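Local coordinates for protein ORF10 (Moritella marina, PDB 6RIW) that forms the ketosynthase–chain length factor didomain of a polyunsaturated fatty acid synthase, which probably carries out the condensation step that lengthens the growing acyl chain, at residues I702-S716 / I733-A745. Residues are numbered along the deposited sequence; the frame is centred on the assembly and turned at random.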
# COMPACT_ATOMS: atom_id res chain seq x y z
N ILE A 702 -9.55 -16.10 -3.76
CA ILE A 702 -10.78 -16.86 -3.64
C ILE A 702 -10.97 -17.33 -2.20
O ILE A 702 -12.06 -17.21 -1.61
CB ILE A 702 -10.80 -18.04 -4.64
CG1 ILE A 702 -11.44 -17.65 -5.98
CG2 ILE A 702 -11.74 -19.16 -4.10
CD1 ILE A 702 -10.79 -16.48 -6.68
N THR A 703 -9.90 -17.84 -1.59
CA THR A 703 -9.89 -18.22 -0.18
C THR A 703 -10.33 -17.07 0.73
O THR A 703 -11.20 -17.24 1.60
CB THR A 703 -8.47 -18.66 0.22
OG1 THR A 703 -8.10 -19.80 -0.55
CG2 THR A 703 -8.41 -19.01 1.71
N LEU A 704 -9.74 -15.89 0.53
CA LEU A 704 -10.08 -14.74 1.36
C LEU A 704 -11.55 -14.34 1.21
O LEU A 704 -12.25 -14.13 2.21
CB LEU A 704 -9.16 -13.56 0.99
CG LEU A 704 -9.53 -12.22 1.65
CD1 LEU A 704 -9.51 -12.36 3.18
CD2 LEU A 704 -8.59 -11.11 1.19
N ARG A 705 -12.01 -14.17 -0.03
CA ARG A 705 -13.34 -13.59 -0.21
C ARG A 705 -14.43 -14.57 0.16
O ARG A 705 -15.51 -14.13 0.56
CB ARG A 705 -13.52 -13.09 -1.65
CG ARG A 705 -12.40 -12.10 -2.07
CD ARG A 705 -12.36 -10.85 -1.19
NE ARG A 705 -11.23 -9.98 -1.56
CZ ARG A 705 -11.00 -8.77 -1.07
NH1 ARG A 705 -11.85 -8.22 -0.18
NH2 ARG A 705 -9.93 -8.09 -1.47
N GLN A 706 -14.15 -15.87 0.10
CA GLN A 706 -15.12 -16.85 0.61
C GLN A 706 -15.45 -16.61 2.08
O GLN A 706 -16.53 -17.03 2.53
CB GLN A 706 -14.58 -18.27 0.46
CG GLN A 706 -14.85 -18.88 -0.90
CD GLN A 706 -14.88 -20.39 -0.82
OE1 GLN A 706 -15.83 -21.01 -1.28
NE2 GLN A 706 -13.85 -20.99 -0.19
N HIS A 707 -14.54 -16.01 2.85
CA HIS A 707 -14.84 -15.69 4.25
C HIS A 707 -15.94 -14.65 4.40
O HIS A 707 -16.53 -14.57 5.48
CB HIS A 707 -13.59 -15.19 5.00
CG HIS A 707 -12.47 -16.18 5.06
ND1 HIS A 707 -12.65 -17.48 5.49
CD2 HIS A 707 -11.16 -16.08 4.72
CE1 HIS A 707 -11.51 -18.13 5.43
NE2 HIS A 707 -10.58 -17.31 4.96
N TYR A 708 -16.26 -13.89 3.34
CA TYR A 708 -17.27 -12.84 3.40
C TYR A 708 -18.58 -13.21 2.74
O TYR A 708 -19.61 -12.58 3.04
CB TYR A 708 -16.72 -11.55 2.78
CG TYR A 708 -15.47 -11.11 3.52
CD1 TYR A 708 -15.56 -10.50 4.77
CD2 TYR A 708 -14.21 -11.34 2.99
CE1 TYR A 708 -14.39 -10.11 5.48
CE2 TYR A 708 -13.05 -10.96 3.67
CZ TYR A 708 -13.15 -10.35 4.91
OH TYR A 708 -11.98 -9.97 5.55
N GLY A 709 -18.58 -14.21 1.88
CA GLY A 709 -19.80 -14.69 1.26
C GLY A 709 -19.50 -15.72 0.20
O GLY A 709 -18.37 -15.82 -0.30
N PRO A 710 -20.51 -16.50 -0.21
CA PRO A 710 -20.28 -17.60 -1.15
C PRO A 710 -19.99 -17.13 -2.58
O PRO A 710 -20.65 -16.22 -3.09
CB PRO A 710 -21.59 -18.40 -1.10
CG PRO A 710 -22.62 -17.42 -0.60
CD PRO A 710 -21.88 -16.45 0.29
N VAL A 711 -19.01 -17.79 -3.22
CA VAL A 711 -18.64 -17.55 -4.61
C VAL A 711 -19.59 -18.30 -5.52
O VAL A 711 -20.19 -19.31 -5.13
CB VAL A 711 -17.17 -17.96 -4.85
CG1 VAL A 711 -16.99 -19.49 -4.79
CG2 VAL A 711 -16.62 -17.40 -6.17
N ASN A 712 -19.75 -17.81 -6.74
CA ASN A 712 -20.54 -18.47 -7.78
C ASN A 712 -19.63 -19.46 -8.51
O ASN A 712 -18.80 -19.07 -9.33
CB ASN A 712 -21.12 -17.42 -8.73
CG ASN A 712 -22.12 -18.02 -9.74
OD1 ASN A 712 -22.02 -19.18 -10.12
ND2 ASN A 712 -23.08 -17.20 -10.17
N GLU A 713 -19.76 -20.75 -8.19
CA GLU A 713 -18.85 -21.73 -8.78
C GLU A 713 -19.09 -21.91 -10.27
O GLU A 713 -18.18 -22.26 -11.01
CB GLU A 713 -18.99 -23.07 -8.06
CG GLU A 713 -17.85 -23.38 -7.15
CD GLU A 713 -18.13 -24.60 -6.29
OE1 GLU A 713 -18.88 -24.48 -5.31
OE2 GLU A 713 -17.60 -25.68 -6.62
N LYS A 714 -20.32 -21.67 -10.73
CA LYS A 714 -20.65 -21.92 -12.12
C LYS A 714 -20.36 -20.73 -13.02
O LYS A 714 -20.35 -20.89 -14.25
CB LYS A 714 -22.13 -22.33 -12.23
CG LYS A 714 -22.38 -23.78 -11.83
CD LYS A 714 -21.13 -24.66 -12.05
CE LYS A 714 -21.29 -26.09 -11.55
NZ LYS A 714 -20.60 -27.09 -12.45
N GLY A 715 -20.08 -19.57 -12.44
CA GLY A 715 -19.79 -18.36 -13.18
C GLY A 715 -20.90 -17.99 -14.13
O GLY A 715 -20.65 -17.74 -15.31
N SER A 716 -22.13 -17.98 -13.64
CA SER A 716 -23.27 -17.66 -14.49
C SER A 716 -24.37 -16.96 -13.69
O SER A 716 -24.73 -17.43 -12.61
CB SER A 716 -23.82 -18.94 -15.15
OG SER A 716 -24.95 -18.65 -15.95
N ILE A 733 -29.77 -8.15 -11.48
CA ILE A 733 -28.39 -8.42 -11.07
C ILE A 733 -28.26 -8.28 -9.56
O ILE A 733 -27.50 -9.02 -8.93
CB ILE A 733 -27.39 -7.51 -11.83
CG1 ILE A 733 -25.92 -7.89 -11.57
CG2 ILE A 733 -27.58 -6.06 -11.45
CD1 ILE A 733 -25.56 -9.37 -11.68
N LEU A 734 -29.05 -7.38 -8.94
CA LEU A 734 -29.01 -7.23 -7.49
C LEU A 734 -29.65 -8.40 -6.75
O LEU A 734 -29.48 -8.49 -5.53
CB LEU A 734 -29.68 -5.94 -7.05
CG LEU A 734 -28.86 -4.70 -7.41
CD1 LEU A 734 -29.62 -3.43 -7.01
CD2 LEU A 734 -27.51 -4.77 -6.71
N ASP A 735 -30.38 -9.27 -7.45
CA ASP A 735 -30.95 -10.45 -6.79
C ASP A 735 -29.95 -11.60 -6.65
O ASP A 735 -30.26 -12.57 -5.96
CB ASP A 735 -32.18 -10.95 -7.55
CG ASP A 735 -33.35 -9.97 -7.50
OD1 ASP A 735 -33.39 -9.09 -6.60
OD2 ASP A 735 -34.24 -10.08 -8.37
N GLN A 736 -28.80 -11.53 -7.31
CA GLN A 736 -27.77 -12.56 -7.17
C GLN A 736 -27.30 -12.69 -5.73
O GLN A 736 -27.12 -11.69 -5.03
CB GLN A 736 -26.58 -12.23 -8.07
CG GLN A 736 -26.90 -12.27 -9.53
CD GLN A 736 -27.33 -13.64 -9.95
OE1 GLN A 736 -28.48 -13.86 -10.33
NE2 GLN A 736 -26.40 -14.59 -9.87
N GLN A 737 -27.07 -13.92 -5.29
CA GLN A 737 -26.67 -14.23 -3.93
C GLN A 737 -25.21 -14.67 -3.80
O GLN A 737 -24.79 -15.04 -2.70
CB GLN A 737 -27.55 -15.35 -3.37
CG GLN A 737 -29.00 -15.01 -3.23
CD GLN A 737 -29.53 -15.44 -1.87
OE1 GLN A 737 -29.29 -14.77 -0.86
NE2 GLN A 737 -30.21 -16.59 -1.83
N GLN A 738 -24.46 -14.70 -4.90
CA GLN A 738 -23.07 -15.15 -4.89
C GLN A 738 -22.25 -14.19 -5.73
O GLN A 738 -22.76 -13.59 -6.68
CB GLN A 738 -22.94 -16.58 -5.47
CG GLN A 738 -23.71 -17.62 -4.67
CD GLN A 738 -23.71 -19.00 -5.30
OE1 GLN A 738 -23.57 -19.15 -6.52
NE2 GLN A 738 -23.86 -20.01 -4.46
N TRP A 739 -20.96 -14.05 -5.38
CA TRP A 739 -20.08 -13.14 -6.12
C TRP A 739 -19.36 -13.89 -7.25
O TRP A 739 -19.14 -15.10 -7.20
CB TRP A 739 -19.07 -12.45 -5.19
CG TRP A 739 -18.15 -13.37 -4.43
CD1 TRP A 739 -18.41 -14.00 -3.23
CD2 TRP A 739 -16.81 -13.76 -4.79
NE1 TRP A 739 -17.33 -14.75 -2.84
CE2 TRP A 739 -16.33 -14.62 -3.77
CE3 TRP A 739 -15.97 -13.45 -5.87
CZ2 TRP A 739 -15.06 -15.20 -3.82
CZ3 TRP A 739 -14.70 -14.00 -5.91
CH2 TRP A 739 -14.25 -14.87 -4.87
N LEU A 740 -19.01 -13.14 -8.30
CA LEU A 740 -18.38 -13.71 -9.49
C LEU A 740 -16.88 -13.42 -9.53
O LEU A 740 -16.45 -12.28 -9.27
CB LEU A 740 -19.04 -13.16 -10.75
CG LEU A 740 -20.50 -13.54 -10.97
CD1 LEU A 740 -21.19 -12.48 -11.86
CD2 LEU A 740 -20.53 -14.93 -11.62
N VAL A 741 -16.09 -14.44 -9.88
CA VAL A 741 -14.64 -14.28 -9.93
C VAL A 741 -14.25 -13.48 -11.17
O VAL A 741 -14.75 -13.72 -12.28
CB VAL A 741 -13.95 -15.66 -9.94
CG1 VAL A 741 -12.48 -15.52 -10.26
CG2 VAL A 741 -14.15 -16.40 -8.59
N GLY A 742 -13.36 -12.50 -10.99
CA GLY A 742 -12.79 -11.78 -12.12
C GLY A 742 -11.47 -11.17 -11.71
O GLY A 742 -11.17 -11.06 -10.52
N GLU A 743 -10.68 -10.78 -12.71
CA GLU A 743 -9.43 -10.09 -12.38
C GLU A 743 -8.97 -9.26 -13.57
O GLU A 743 -9.47 -9.41 -14.69
CB GLU A 743 -8.33 -11.09 -11.97
CG GLU A 743 -7.90 -12.05 -13.09
CD GLU A 743 -6.90 -13.11 -12.59
OE1 GLU A 743 -6.38 -12.95 -11.47
OE2 GLU A 743 -6.62 -14.10 -13.33
N GLY A 744 -8.01 -8.37 -13.31
CA GLY A 744 -7.43 -7.59 -14.38
C GLY A 744 -6.91 -6.25 -13.89
O GLY A 744 -6.61 -6.07 -12.71
N ALA A 745 -6.77 -5.33 -14.84
CA ALA A 745 -6.12 -4.05 -14.60
C ALA A 745 -6.69 -3.06 -15.61
O ALA A 745 -7.12 -3.45 -16.69
CB ALA A 745 -4.59 -4.15 -14.74
O HOH W 1 -17.41 -17.03 -10.51
O HOH W 2 -23.74 -14.68 -9.16
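Trp739 and Val711 meet at the centre of this contact, a worked example of how one indole can fasten a loop to the helix before it. With CG1 of Val711 at chi1 70°, between the backbone N and the carbonyl carbon, CG2 is turned over the six-membered ring of Trp739, 3.5 Å from its centroid, a CH-pi contact almost along the ring normal. On the other side of the ring plane, near the rim, Arg705 CB lies 3.4 Å from Trp739 CZ2, while the charged end of Arg705 leads away and its NE bonds Asn701. The ring is thus held between helix 699-706 and the loop that follows. Its rotation is further restrained by Trp739 NE1, which donates to Gly709 O (2.9 Å); the oxygen lies in the indole plane, although the N-H approaches from above the carbonyl plane. Ile702 CD1 and Val711 CG2 both pack on Val741 CG2, extending the apolar layer, and the ring of Phe807, beyond the two segments, also stacks with Trp739. A leucine in place of Trp739 would probably leave Gly709 O without its indole donor and open a gap between Arg705 CB and Val711.

Toward solvent, at the edge formed by Pro710, Gln737 and Ser716, contacts are sparser, and water mediates between polar groups around the buried Asn712. Asn712 ND2 donates to Ser716 O (3.0 Å) and to a water that also joins Gln736 NE2 and Gln738 O. A second water links Asn712 O to Val741 N.

Backbone bonds from Trp739 N to Pro710 O and from Asn712 N to Trp739 O (2.8 Å) frame Val711. Together they make a single beta bridge between Val711 and Trp739, which ties the loop after helix 699-706 to the approach to strand 741-752, within the second ketosynthase-like, thiolase-fold unit of the didomain.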